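Local coordinates for protein toll-like receptor 6, Variable lymphocyte receptor B (Mus musculus, PDB 3A79) that probably recognises microbial lipopeptides as the TLR6 ectodomain of an innate immune receptor, here fused to a hagfish variable lymphocyte receptor fragment, at residues Ile115-Met120 with Cys139-Asn144; Phe133-Val138 with Gln160-Pro165; Ser226-Asn231 with Gln257-Thr262; Ile283-Ile288 with Ile309-Asn314. All blocks are in the same frame, centred on the assembly; numbering follows the deposited sequence.

How the interactions relate
All four contacts lie in the TLR6 part of the fusion and join successive turns of its leucine-rich repeat solenoid. Interactions 1, 2 and 3 are partly buried, and interaction 4 is the buried one. Interactions 1 and 2 lie in the loops that follow the short strands and hold by a disulfide, proline-aromatic packing and aliphatic contacts. They touch one another, Pro165 lying against Cys139 and Phe133 against Ile115. Interactions 3 and 4 belong to the parallel strands, where backbone hydrogen bonds do most of the joining. Strands 252-261 and 278-288 are neighbours, so these two contacts also meet, and both touch the sugar carried by Asn285. In interaction 4, Glu310 reaches a second glycan.

Interaction 1 of 4, residues Ile115-Met120 with Cys139-Asn144; sequences ISCCPM and CKEFGN. With NAG (2-acetamido-2-deoxy-beta-D-glucopyranose), chain L.
Cys117 and Cys139 are joined by a disulfide (SG to SG 2.0 Å, chi3 -65°), which ties the loop 115-120 to the start of the short 3-10 turn 140-143. Beside it the ring of Phe142 turns inward. Its CG stands anti to the carbonyl carbon (chi1 -78°), and from CB outward the ring leads back toward the other loop. CD2 comes first, 3.5 Å from Cys117 O and near Pro119 CD. CE2 follows, 3.3 Å from the same carbonyl oxygen, which sits at the ring edge. CE2 and CZ then run under Pro119 CG, which lies over the face in a CH-pi contact, 3.8 Å from the ring centroid and 26° off the normal. The opposite face meets Cys139 N, displaced toward the rim. An alanine in place of Phe142 would probably open a gap beneath Pro119 and leave that proline without its aromatic partner.

Toward the outside, the bent chain of Glu141 has OE1 3.5 Å from Cys117 CB, while its own CB packs on Cys118 SG. That sulfur also nears the acetyl oxygen O7 of the NAG whose C1 is bonded to Asn144 ND2 (1.5 Å). A disulfide backed by a buried phenylalanine and bordered by an N-glycan thus links loops of consecutive leucine-rich repeat turns, away from the strands.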
# COMPACT_ATOMS: atom_id res chain seq x y z
N ILE B 115 -45.92 -27.34 -20.37
CA ILE B 115 -45.28 -28.39 -19.57
C ILE B 115 -46.28 -29.50 -19.16
O ILE B 115 -47.36 -29.20 -18.65
CB ILE B 115 -44.62 -27.77 -18.31
CG1 ILE B 115 -43.19 -27.36 -18.57
CG2 ILE B 115 -44.60 -28.74 -17.15
CD1 ILE B 115 -42.43 -27.20 -17.30
N SER B 116 -45.93 -30.76 -19.38
CA SER B 116 -46.76 -31.86 -18.87
C SER B 116 -47.03 -31.61 -17.39
O SER B 116 -46.16 -31.12 -16.67
CB SER B 116 -46.08 -33.22 -19.06
OG SER B 116 -46.72 -34.24 -18.30
N CYS B 117 -48.23 -31.95 -16.93
CA CYS B 117 -48.59 -31.66 -15.54
C CYS B 117 -47.97 -32.64 -14.54
O CYS B 117 -47.88 -32.33 -13.34
CB CYS B 117 -50.12 -31.60 -15.38
SG CYS B 117 -50.87 -29.94 -15.52
N CYS B 118 -47.52 -33.80 -15.01
CA CYS B 118 -46.96 -34.78 -14.09
C CYS B 118 -45.48 -35.11 -14.29
O CYS B 118 -45.13 -36.01 -15.08
CB CYS B 118 -47.79 -36.06 -14.11
SG CYS B 118 -47.58 -37.02 -12.61
N PRO B 119 -44.60 -34.39 -13.57
CA PRO B 119 -43.15 -34.61 -13.49
C PRO B 119 -42.84 -35.95 -12.84
O PRO B 119 -43.59 -36.41 -11.98
CB PRO B 119 -42.68 -33.49 -12.56
CG PRO B 119 -43.69 -32.45 -12.69
CD PRO B 119 -44.99 -33.18 -12.83
N MET B 120 -41.73 -36.56 -13.25
CA MET B 120 -41.33 -37.87 -12.74
C MET B 120 -41.13 -37.87 -11.22
O MET B 120 -40.50 -36.97 -10.65
CB MET B 120 -40.08 -38.38 -13.47
CG MET B 120 -38.98 -37.33 -13.66
SD MET B 120 -38.81 -36.70 -15.33
CE MET B 120 -40.37 -37.25 -16.01
N CYS B 139 -48.55 -27.80 -11.42
CA CYS B 139 -49.87 -28.42 -11.47
C CYS B 139 -50.15 -29.21 -10.19
O CYS B 139 -49.27 -29.39 -9.36
CB CYS B 139 -50.00 -29.37 -12.67
SG CYS B 139 -49.74 -28.72 -14.33
N LYS B 140 -51.38 -29.69 -10.04
CA LYS B 140 -51.77 -30.39 -8.82
C LYS B 140 -50.99 -31.69 -8.58
O LYS B 140 -50.84 -32.13 -7.44
CB LYS B 140 -53.29 -30.66 -8.81
CG LYS B 140 -53.74 -31.78 -9.74
CD LYS B 140 -55.13 -32.24 -9.37
CE LYS B 140 -55.90 -32.76 -10.58
NZ LYS B 140 -57.32 -33.13 -10.24
N GLU B 141 -50.49 -32.30 -9.65
CA GLU B 141 -49.83 -33.59 -9.54
C GLU B 141 -48.45 -33.47 -8.89
O GLU B 141 -47.90 -34.47 -8.42
CB GLU B 141 -49.72 -34.28 -10.90
CG GLU B 141 -51.02 -34.88 -11.42
CD GLU B 141 -51.84 -33.87 -12.19
OE1 GLU B 141 -51.41 -32.70 -12.29
OE2 GLU B 141 -52.92 -34.24 -12.71
N PHE B 142 -47.92 -32.25 -8.87
CA PHE B 142 -46.62 -31.98 -8.25
C PHE B 142 -46.58 -32.47 -6.80
O PHE B 142 -45.53 -32.47 -6.17
CB PHE B 142 -46.28 -30.49 -8.30
CG PHE B 142 -45.79 -30.01 -9.64
CD1 PHE B 142 -44.68 -29.19 -9.72
CD2 PHE B 142 -46.44 -30.40 -10.81
CE1 PHE B 142 -44.22 -28.75 -10.95
CE2 PHE B 142 -45.99 -29.96 -12.05
CZ PHE B 142 -44.88 -29.13 -12.12
N GLY B 143 -47.72 -32.88 -6.28
CA GLY B 143 -47.78 -33.39 -4.93
C GLY B 143 -47.13 -34.74 -4.83
O GLY B 143 -46.64 -35.09 -3.75
N ASN B 144 -47.11 -35.49 -5.94
CA ASN B 144 -46.54 -36.85 -6.00
C ASN B 144 -45.01 -36.84 -5.93
O ASN B 144 -44.38 -37.86 -5.64
CB ASN B 144 -47.02 -37.59 -7.27
CG ASN B 144 -46.69 -39.09 -7.24
OD1 ASN B 144 -46.70 -39.72 -6.19
ND2 ASN B 144 -46.39 -39.67 -8.43
C1 NAG L . -46.55 -41.12 -8.47
C2 NAG L . -46.71 -41.73 -9.88
C3 NAG L . -46.75 -43.28 -9.94
C4 NAG L . -45.55 -43.83 -9.17
C5 NAG L . -45.43 -43.21 -7.77
C6 NAG L . -44.09 -43.61 -7.18
C7 NAG L . -47.62 -40.38 -11.64
C8 NAG L . -48.71 -40.34 -12.67
N2 NAG L . -47.84 -41.12 -10.56
O3 NAG L . -46.80 -43.81 -11.27
O4 NAG L . -45.58 -45.25 -9.04
O5 NAG L . -45.52 -41.79 -7.73
O6 NAG L . -43.85 -42.86 -6.02
O7 NAG L . -46.58 -39.75 -11.81

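Interaction 2 of 4, residues Phe133-Val138 with Gln160-Pro165; sequences FDVLPV and QLDLLP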
# COMPACT_ATOMS: atom_id res chain seq x y z
N PHE B 133 -42.75 -18.80 -18.91
CA PHE B 133 -44.05 -19.18 -18.39
C PHE B 133 -44.87 -17.96 -18.08
O PHE B 133 -44.40 -17.03 -17.42
CB PHE B 133 -43.90 -20.04 -17.14
CG PHE B 133 -43.41 -21.41 -17.42
CD1 PHE B 133 -42.15 -21.81 -16.99
CD2 PHE B 133 -44.18 -22.30 -18.15
CE1 PHE B 133 -41.69 -23.08 -17.25
CE2 PHE B 133 -43.74 -23.58 -18.41
CZ PHE B 133 -42.48 -23.97 -17.97
N ASP B 134 -46.10 -17.97 -18.58
CA ASP B 134 -47.11 -16.98 -18.26
C ASP B 134 -47.35 -17.06 -16.75
O ASP B 134 -47.06 -16.12 -16.01
CB ASP B 134 -48.40 -17.31 -19.02
CG ASP B 134 -49.25 -16.07 -19.31
OD1 ASP B 134 -50.28 -16.21 -20.01
OD2 ASP B 134 -48.89 -14.97 -18.85
N VAL B 135 -47.87 -18.20 -16.31
CA VAL B 135 -48.15 -18.40 -14.89
C VAL B 135 -47.43 -19.64 -14.35
O VAL B 135 -47.27 -20.63 -15.06
CB VAL B 135 -49.67 -18.49 -14.63
CG1 VAL B 135 -50.15 -19.93 -14.66
CG2 VAL B 135 -50.00 -17.83 -13.29
N LEU B 136 -47.00 -19.56 -13.09
CA LEU B 136 -46.35 -20.68 -12.40
C LEU B 136 -46.88 -22.07 -12.82
O LEU B 136 -48.02 -22.40 -12.52
CB LEU B 136 -46.52 -20.50 -10.89
CG LEU B 136 -45.32 -20.08 -10.04
CD1 LEU B 136 -44.15 -19.56 -10.88
CD2 LEU B 136 -45.74 -19.10 -8.93
N PRO B 137 -46.03 -22.89 -13.47
CA PRO B 137 -46.40 -24.18 -14.09
C PRO B 137 -46.63 -25.34 -13.11
O PRO B 137 -46.70 -26.48 -13.56
CB PRO B 137 -45.17 -24.52 -14.94
CG PRO B 137 -44.25 -23.35 -14.84
CD PRO B 137 -44.59 -22.64 -13.59
N VAL B 138 -46.72 -25.05 -11.82
CA VAL B 138 -46.93 -26.08 -10.81
C VAL B 138 -48.36 -26.61 -10.85
O VAL B 138 -49.27 -25.94 -10.38
CB VAL B 138 -46.68 -25.52 -9.41
CG1 VAL B 138 -46.93 -26.59 -8.34
CG2 VAL B 138 -45.27 -24.97 -9.31
N GLN B 160 -52.44 -16.15 -5.10
CA GLN B 160 -52.02 -16.56 -3.76
C GLN B 160 -51.71 -18.04 -3.69
O GLN B 160 -50.77 -18.47 -3.03
CB GLN B 160 -53.08 -16.21 -2.71
CG GLN B 160 -52.51 -16.27 -1.29
CD GLN B 160 -53.58 -16.46 -0.22
OE1 GLN B 160 -54.72 -16.82 -0.52
NE2 GLN B 160 -53.20 -16.22 1.04
N LEU B 161 -52.50 -18.83 -4.41
CA LEU B 161 -52.51 -20.27 -4.23
C LEU B 161 -51.66 -21.06 -5.22
O LEU B 161 -51.75 -22.28 -5.24
CB LEU B 161 -53.95 -20.76 -4.28
CG LEU B 161 -54.77 -20.52 -3.03
CD1 LEU B 161 -56.02 -21.38 -3.09
CD2 LEU B 161 -53.95 -20.87 -1.81
N ASP B 162 -50.86 -20.39 -6.04
CA ASP B 162 -50.20 -21.06 -7.16
C ASP B 162 -49.30 -22.23 -6.75
O ASP B 162 -49.26 -23.24 -7.44
CB ASP B 162 -49.45 -20.07 -8.06
CG ASP B 162 -50.37 -19.35 -9.05
OD1 ASP B 162 -51.59 -19.66 -9.10
OD2 ASP B 162 -49.88 -18.48 -9.80
N LEU B 163 -48.60 -22.11 -5.62
CA LEU B 163 -47.69 -23.17 -5.18
C LEU B 163 -48.30 -24.12 -4.14
O LEU B 163 -47.59 -24.71 -3.33
CB LEU B 163 -46.39 -22.56 -4.63
CG LEU B 163 -45.59 -21.76 -5.64
CD1 LEU B 163 -44.41 -21.03 -4.99
CD2 LEU B 163 -45.13 -22.70 -6.73
N LEU B 164 -49.61 -24.29 -4.18
CA LEU B 164 -50.31 -25.10 -3.18
C LEU B 164 -49.97 -26.59 -3.31
O LEU B 164 -49.77 -27.27 -2.30
CB LEU B 164 -51.83 -24.88 -3.26
CG LEU B 164 -52.55 -24.66 -1.92
CD1 LEU B 164 -53.94 -25.28 -1.91
CD2 LEU B 164 -51.71 -25.22 -0.78
N PRO B 165 -49.91 -27.10 -4.54
CA PRO B 165 -49.57 -28.51 -4.70
C PRO B 165 -48.22 -28.93 -4.10
O PRO B 165 -48.05 -30.10 -3.75
CB PRO B 165 -49.58 -28.69 -6.22
CG PRO B 165 -50.56 -27.66 -6.70
CD PRO B 165 -50.35 -26.49 -5.81
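Val138 and Leu163 meet where two loops of successive turns of the TLR6 leucine-rich repeat solenoid run side by side. The touching parts, 135-138 and 162-165, are 10° apart in direction, yet the nearest CA atoms, Val138 to Leu163, are 6.4 Å apart, and side chains rather than a backbone ladder make the joint.

The close side is aliphatic. Val138 forks across it: CG1 is anti to the backbone N (chi1 179°) and reaches Pro165 CB, 4.0 Å away, whereas CG2 goes to Leu163 CD2 at 3.4 Å. The two side chains, Val138 and Leu163, cross at about a right angle. Leu136 joins from the same side, its CG 4.2 Å from Leu163 CD2. Leu153 of strand 150-154 packs against Leu136, Val138 and Leu163, and these three are buried, with Pro165 at their border.

The other side is looser and more polar. A type I turn from Leu161 to Leu164, closed by Leu164 N to Leu161 O (3.1 Å), presents Asp162 and Leu163 to the other loop. Asp162 CB touches Leu136 CD2 at 3.9 Å, and its OD1 is also in a long, weak ion pair with Arg159. At this margin the Asp162 side chain runs across that of Val135 at about a right angle, and its OD2, hydrogen-bonded close by in the chain, lies 3.6 Å from Val135 CG2.

Interaction 3 of 4, residues Ser226-Asn231 with Gln257-Thr262; sequences SNIKLN and QHIETT. With NAG (2-acetamido-2-deoxy-beta-D-glucopyranose), chain F.
Ser226-Lys229 and the strand 259-261 run parallel, 5° apart, as adjacent rungs of the leucine-rich repeat solenoid of TLR6, connected in sequence through helix 235-246. Among the backbone bonds, Asn227 N donates to Gln257 O (3.0 Å), the chain then turns a corner at His258, and beyond it Glu260 N reaches Ile228 O. Leu230 N closes the ladder on Glu260 O at 2.8 Å with an almost straight N-H (173°), while Ile228 N to His258 O is weak.

Apolar contacts occupy the face of Ile228 and Ile259. These side chains lie alongside each other and point the same way, Ile228 CB 3.8 Å from Ile259 CG2, and Leu238 of helix 235-246 touches Ile228 and Leu230.

Polar and charged groups take the other face. Lys229, extended with CG anti to the backbone N (chi1 179°), runs alongside Glu260 and lays its CE 3.4 Å from Glu260 OE1. The charged ends, Lys229 NZ and Glu260 OE2, are 4.4 Å apart, too far for a salt bridge. At the corner, Asn227, whose ND2 is bonded to Phe203 O, puts OD1 near His258 ND1. The imidazole also meets a sugar, His258 CD2 lying 3.5 Å from C2 of the NAG on Asn285.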
# COMPACT_ATOMS: atom_id res chain seq x y z
N SER B 226 -31.85 -11.07 -5.49
CA SER B 226 -30.80 -10.72 -6.44
C SER B 226 -31.28 -9.72 -7.50
O SER B 226 -32.39 -9.84 -8.01
CB SER B 226 -30.27 -11.98 -7.11
OG SER B 226 -29.76 -12.89 -6.15
N ASN B 227 -30.42 -8.76 -7.83
CA ASN B 227 -30.73 -7.70 -8.79
C ASN B 227 -31.69 -6.66 -8.20
O ASN B 227 -32.86 -6.58 -8.59
CB ASN B 227 -31.30 -8.27 -10.10
CG ASN B 227 -30.35 -9.26 -10.78
OD1 ASN B 227 -29.18 -9.40 -10.41
ND2 ASN B 227 -30.87 -9.95 -11.80
N ILE B 228 -31.18 -5.86 -7.27
CA ILE B 228 -31.99 -4.85 -6.62
C ILE B 228 -31.45 -3.46 -6.94
O ILE B 228 -30.38 -3.09 -6.46
CB ILE B 228 -31.94 -5.03 -5.10
CG1 ILE B 228 -32.19 -6.50 -4.75
CG2 ILE B 228 -32.95 -4.10 -4.41
CD1 ILE B 228 -31.87 -6.83 -3.33
N LYS B 229 -32.19 -2.71 -7.74
CA LYS B 229 -31.78 -1.35 -8.11
C LYS B 229 -32.75 -0.33 -7.53
O LYS B 229 -33.93 -0.31 -7.90
CB LYS B 229 -31.75 -1.21 -9.63
CG LYS B 229 -31.37 0.16 -10.15
CD LYS B 229 -31.45 0.17 -11.67
CE LYS B 229 -30.79 1.39 -12.30
NZ LYS B 229 -30.38 1.08 -13.71
N LEU B 230 -32.26 0.51 -6.62
CA LEU B 230 -33.12 1.46 -5.92
C LEU B 230 -32.61 2.88 -5.98
O LEU B 230 -31.41 3.13 -5.85
CB LEU B 230 -33.25 1.07 -4.45
CG LEU B 230 -33.47 -0.41 -4.18
CD1 LEU B 230 -33.05 -0.76 -2.76
CD2 LEU B 230 -34.93 -0.75 -4.42
N ASN B 231 -33.52 3.82 -6.19
CA ASN B 231 -33.27 5.20 -5.79
C ASN B 231 -34.14 5.52 -4.58
O ASN B 231 -34.55 4.61 -3.86
CB ASN B 231 -33.50 6.18 -6.94
CG ASN B 231 -34.62 5.77 -7.85
OD1 ASN B 231 -35.76 5.61 -7.41
ND2 ASN B 231 -34.32 5.61 -9.14
N GLN B 257 -28.07 -9.41 -3.04
CA GLN B 257 -27.02 -9.54 -4.06
C GLN B 257 -27.21 -8.55 -5.19
O GLN B 257 -28.31 -8.38 -5.71
CB GLN B 257 -27.01 -10.93 -4.67
CG GLN B 257 -25.83 -11.78 -4.29
CD GLN B 257 -25.90 -13.15 -4.93
OE1 GLN B 257 -26.08 -14.15 -4.24
NE2 GLN B 257 -25.78 -13.20 -6.26
N HIS B 258 -26.13 -7.88 -5.58
CA HIS B 258 -26.20 -6.90 -6.66
C HIS B 258 -27.13 -5.70 -6.42
O HIS B 258 -27.83 -5.27 -7.33
CB HIS B 258 -26.57 -7.63 -7.95
CG HIS B 258 -25.85 -8.93 -8.11
ND1 HIS B 258 -26.50 -10.14 -8.14
CD2 HIS B 258 -24.53 -9.20 -8.21
CE1 HIS B 258 -25.61 -11.11 -8.27
NE2 HIS B 258 -24.40 -10.57 -8.31
N ILE B 259 -27.11 -5.15 -5.21
CA ILE B 259 -27.92 -3.98 -4.86
C ILE B 259 -27.21 -2.70 -5.24
O ILE B 259 -26.15 -2.39 -4.71
CB ILE B 259 -28.15 -3.88 -3.34
CG1 ILE B 259 -28.13 -5.26 -2.70
CG2 ILE B 259 -29.43 -3.15 -3.03
CD1 ILE B 259 -26.74 -5.75 -2.43
N GLU B 260 -27.78 -1.95 -6.17
CA GLU B 260 -27.32 -0.60 -6.43
C GLU B 260 -28.33 0.31 -5.80
O GLU B 260 -29.51 0.25 -6.13
CB GLU B 260 -27.28 -0.31 -7.91
CG GLU B 260 -27.42 1.17 -8.21
CD GLU B 260 -27.84 1.44 -9.63
OE1 GLU B 260 -28.64 2.39 -9.83
OE2 GLU B 260 -27.37 0.71 -10.53
N THR B 261 -27.89 1.16 -4.89
CA THR B 261 -28.83 1.92 -4.08
C THR B 261 -28.27 3.26 -3.64
O THR B 261 -27.06 3.43 -3.57
CB THR B 261 -29.28 1.10 -2.83
OG1 THR B 261 -29.52 1.98 -1.74
CG2 THR B 261 -28.19 0.15 -2.40
N THR B 262 -29.14 4.21 -3.38
CA THR B 262 -28.76 5.43 -2.68
C THR B 262 -28.13 5.13 -1.33
O THR B 262 -28.29 4.04 -0.79
CB THR B 262 -30.00 6.31 -2.43
OG1 THR B 262 -30.40 6.90 -3.66
CG2 THR B 262 -29.69 7.42 -1.46
C1 NAG F . -22.82 -6.22 -9.46
C2 NAG F . -22.59 -7.32 -10.51
C3 NAG F . -22.94 -6.93 -11.94
C4 NAG F . -24.13 -5.98 -12.06
C5 NAG F . -24.26 -4.97 -10.92
C6 NAG F . -25.64 -4.31 -10.98
C7 NAG F . -20.83 -9.00 -10.14
C8 NAG F . -19.55 -9.11 -9.37
N2 NAG F . -21.20 -7.76 -10.50
O3 NAG F . -23.25 -8.13 -12.62
O4 NAG F . -24.05 -5.29 -13.30
O5 NAG F . -24.07 -5.56 -9.65
O6 NAG F . -25.79 -3.35 -9.96
O7 NAG F . -21.46 -10.03 -10.40

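Interaction 4 of 4, residues Ile283-Ile288 with Ile309-Asn314; sequences IYNLTI and IEHVKN. With NAG (2-acetamido-2-deoxy-beta-D-glucopyranose), chain F; NAG (2-acetamido-2-deoxy-beta-D-glucopyranose), chain G; NAG (2-acetamido-2-deoxy-beta-D-glucopyranose), chain C.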
# COMPACT_ATOMS: atom_id res chain seq x y z
N ILE B 283 -24.67 -8.80 2.43
CA ILE B 283 -24.80 -7.99 1.22
C ILE B 283 -23.60 -8.23 0.30
O ILE B 283 -22.46 -8.18 0.74
CB ILE B 283 -24.95 -6.50 1.57
CG1 ILE B 283 -26.22 -6.28 2.39
CG2 ILE B 283 -24.97 -5.64 0.32
CD1 ILE B 283 -26.26 -4.96 3.12
N TYR B 284 -23.87 -8.51 -0.97
CA TYR B 284 -22.85 -8.85 -1.95
C TYR B 284 -22.92 -7.91 -3.15
O TYR B 284 -23.98 -7.76 -3.75
CB TYR B 284 -23.05 -10.28 -2.45
CG TYR B 284 -22.54 -11.36 -1.52
CD1 TYR B 284 -21.19 -11.70 -1.50
CD2 TYR B 284 -23.40 -12.06 -0.67
CE1 TYR B 284 -20.71 -12.69 -0.66
CE2 TYR B 284 -22.93 -13.06 0.18
CZ TYR B 284 -21.58 -13.37 0.18
OH TYR B 284 -21.08 -14.35 1.00
N ASN B 285 -21.81 -7.29 -3.51
CA ASN B 285 -21.78 -6.41 -4.69
C ASN B 285 -22.78 -5.25 -4.52
O ASN B 285 -23.71 -5.06 -5.30
CB ASN B 285 -22.01 -7.24 -5.97
CG ASN B 285 -22.10 -6.42 -7.24
OD1 ASN B 285 -21.54 -5.32 -7.35
ND2 ASN B 285 -22.80 -6.98 -8.24
N LEU B 286 -22.55 -4.47 -3.47
CA LEU B 286 -23.26 -3.22 -3.21
C LEU B 286 -22.67 -2.04 -4.00
O LEU B 286 -21.45 -1.92 -4.13
CB LEU B 286 -23.21 -2.91 -1.71
CG LEU B 286 -23.67 -1.54 -1.21
CD1 LEU B 286 -25.16 -1.42 -1.37
CD2 LEU B 286 -23.28 -1.37 0.24
N THR B 287 -23.54 -1.15 -4.51
CA THR B 287 -23.12 0.06 -5.22
C THR B 287 -23.79 1.33 -4.66
O THR B 287 -24.94 1.61 -4.99
CB THR B 287 -23.43 -0.03 -6.74
OG1 THR B 287 -22.93 -1.26 -7.27
CG2 THR B 287 -22.81 1.12 -7.49
N ILE B 288 -23.08 2.08 -3.81
CA ILE B 288 -23.59 3.34 -3.24
C ILE B 288 -23.77 4.40 -4.34
O ILE B 288 -22.88 4.59 -5.17
CB ILE B 288 -22.62 3.90 -2.19
CG1 ILE B 288 -22.09 2.80 -1.25
CG2 ILE B 288 -23.26 5.02 -1.42
CD1 ILE B 288 -23.16 2.07 -0.48
N ILE B 309 -20.69 -7.34 4.64
CA ILE B 309 -20.70 -6.68 3.34
C ILE B 309 -19.42 -7.03 2.57
O ILE B 309 -18.33 -6.97 3.12
CB ILE B 309 -20.82 -5.16 3.49
CG1 ILE B 309 -21.95 -4.82 4.46
CG2 ILE B 309 -21.11 -4.52 2.16
CD1 ILE B 309 -22.42 -3.39 4.38
N GLU B 310 -19.58 -7.40 1.30
CA GLU B 310 -18.44 -7.79 0.48
C GLU B 310 -18.56 -7.30 -0.94
O GLU B 310 -19.54 -7.55 -1.62
CB GLU B 310 -18.25 -9.32 0.47
CG GLU B 310 -16.84 -9.74 0.04
CD GLU B 310 -16.66 -11.25 -0.11
OE1 GLU B 310 -17.20 -12.02 0.72
OE2 GLU B 310 -15.96 -11.66 -1.07
N HIS B 311 -17.52 -6.61 -1.40
CA HIS B 311 -17.47 -6.06 -2.75
C HIS B 311 -18.34 -4.84 -2.87
O HIS B 311 -19.52 -4.94 -3.17
CB HIS B 311 -17.89 -7.09 -3.80
CG HIS B 311 -17.58 -6.67 -5.20
ND1 HIS B 311 -16.35 -6.19 -5.57
CD2 HIS B 311 -18.35 -6.65 -6.31
CE1 HIS B 311 -16.37 -5.88 -6.85
NE2 HIS B 311 -17.57 -6.16 -7.33
N VAL B 312 -17.76 -3.67 -2.63
CA VAL B 312 -18.52 -2.45 -2.61
C VAL B 312 -17.95 -1.48 -3.62
O VAL B 312 -16.81 -1.06 -3.48
CB VAL B 312 -18.50 -1.80 -1.23
CG1 VAL B 312 -19.29 -0.51 -1.25
CG2 VAL B 312 -19.05 -2.76 -0.19
N LYS B 313 -18.74 -1.16 -4.63
CA LYS B 313 -18.36 -0.14 -5.61
C LYS B 313 -19.02 1.17 -5.08
O LYS B 313 -20.15 1.15 -4.61
CB LYS B 313 -18.74 -0.57 -7.08
CG LYS B 313 -18.72 -2.17 -7.45
CD LYS B 313 -18.70 -2.59 -9.02
CE LYS B 313 -18.68 -4.18 -9.32
NZ LYS B 313 -18.39 -4.84 -10.73
N ASN B 314 -18.29 2.29 -5.05
CA ASN B 314 -18.89 3.58 -4.63
C ASN B 314 -18.75 4.72 -5.65
O ASN B 314 -17.64 5.08 -6.04
CB ASN B 314 -18.37 4.02 -3.25
CG ASN B 314 -18.88 5.40 -2.83
OD1 ASN B 314 -19.71 6.01 -3.50
ND2 ASN B 314 -18.38 5.90 -1.70
C1 NAG F . -22.82 -6.22 -9.46
C2 NAG F . -22.59 -7.32 -10.51
C3 NAG F . -22.94 -6.93 -11.94
C4 NAG F . -24.13 -5.98 -12.06
C5 NAG F . -24.26 -4.97 -10.92
C6 NAG F . -25.64 -4.31 -10.98
C7 NAG F . -20.83 -9.00 -10.14
C8 NAG F . -19.55 -9.11 -9.37
N2 NAG F . -21.20 -7.76 -10.50
O3 NAG F . -23.25 -8.13 -12.62
O4 NAG F . -24.05 -5.29 -13.30
O5 NAG F . -24.07 -5.56 -9.65
O6 NAG F . -25.79 -3.35 -9.96
O7 NAG F . -21.46 -10.03 -10.40
C1 NAG G . -14.08 -14.43 1.66
C2 NAG G . -13.52 -14.15 0.25
C3 NAG G . -14.37 -14.78 -0.84
C4 NAG G . -14.55 -16.27 -0.55
C5 NAG G . -15.22 -16.41 0.81
C6 NAG G . -15.36 -17.87 1.23
C7 NAG G . -12.13 -12.20 -0.11
C8 NAG G . -12.08 -10.77 -0.59
N2 NAG G . -13.35 -12.74 -0.04
O3 NAG G . -13.83 -14.51 -2.11
O4 NAG G . -15.31 -16.87 -1.58
O5 NAG G . -14.48 -15.77 1.84
O6 NAG G . -14.08 -18.40 1.52
O7 NAG G . -11.11 -12.81 0.22
C1 NAG C . -13.11 -12.05 6.32
C2 NAG C . -13.27 -13.57 6.38
C3 NAG C . -13.05 -14.28 5.04
C4 NAG C . -13.65 -13.55 3.84
C5 NAG C . -13.41 -12.04 3.95
C6 NAG C . -14.20 -11.30 2.89
C7 NAG C . -12.76 -14.72 8.48
C8 NAG C . -11.69 -15.35 9.32
N2 NAG C . -12.35 -14.13 7.35
O3 NAG C . -13.55 -15.61 5.11
O4 NAG C . -13.08 -14.10 2.66
O5 NAG C . -13.81 -11.54 5.21
O6 NAG C . -15.52 -11.79 2.91
O7 NAG C . -13.94 -14.76 8.84
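The carboxylate of Glu310, whose side chain slants across that of Tyr284 on the neighbouring strand, is gripped by two sugars: OE1 takes O6 of NAG (chain C) at 2.8 Å and OE2 takes N2 of NAG (chain G) at 3.0 Å. The two strands belong to consecutive turns of the TLR6 leucine-rich repeat solenoid. Glu310 CG is anti to the backbone N (chi1 -160°), and the chain beyond it is extended. An alanine in place of Glu310 would probably leave both sugar donors without their carboxylate mate and the glycan less firmly held.

The backbones form a parallel ladder. Glu310 N bonds to Ile283 O, and Asn285 N to Glu310 O (3.0 Å, N-H angle 169°), nearly along the C=O axis; Tyr284 CA makes a CA-H...O contact with the same oxygen. After the chain turns a corner at Asn285, Lys313 N to Leu286 O (2.9 Å) and Ile288 N to Lys313 O carry the pairing on, with strands 286-288 and 309-314 inclined by 24°.

One face is mostly apolar: Leu286 CD2 touches both Ile309 CG2 and Val312 CG1, and Trp263 and Phe270 of helix 263-273 pack on Ile288 and Ile283, respectively.

A second glycan starts here, Asn285 ND2 being bonded to C1 of NAG (chain F). His311, with ND1 held by Asp340, stands beside this asparagine, its CD2 3.6 Å from Asn285 OD1 and its ring edge facing Asn285 CB in plane.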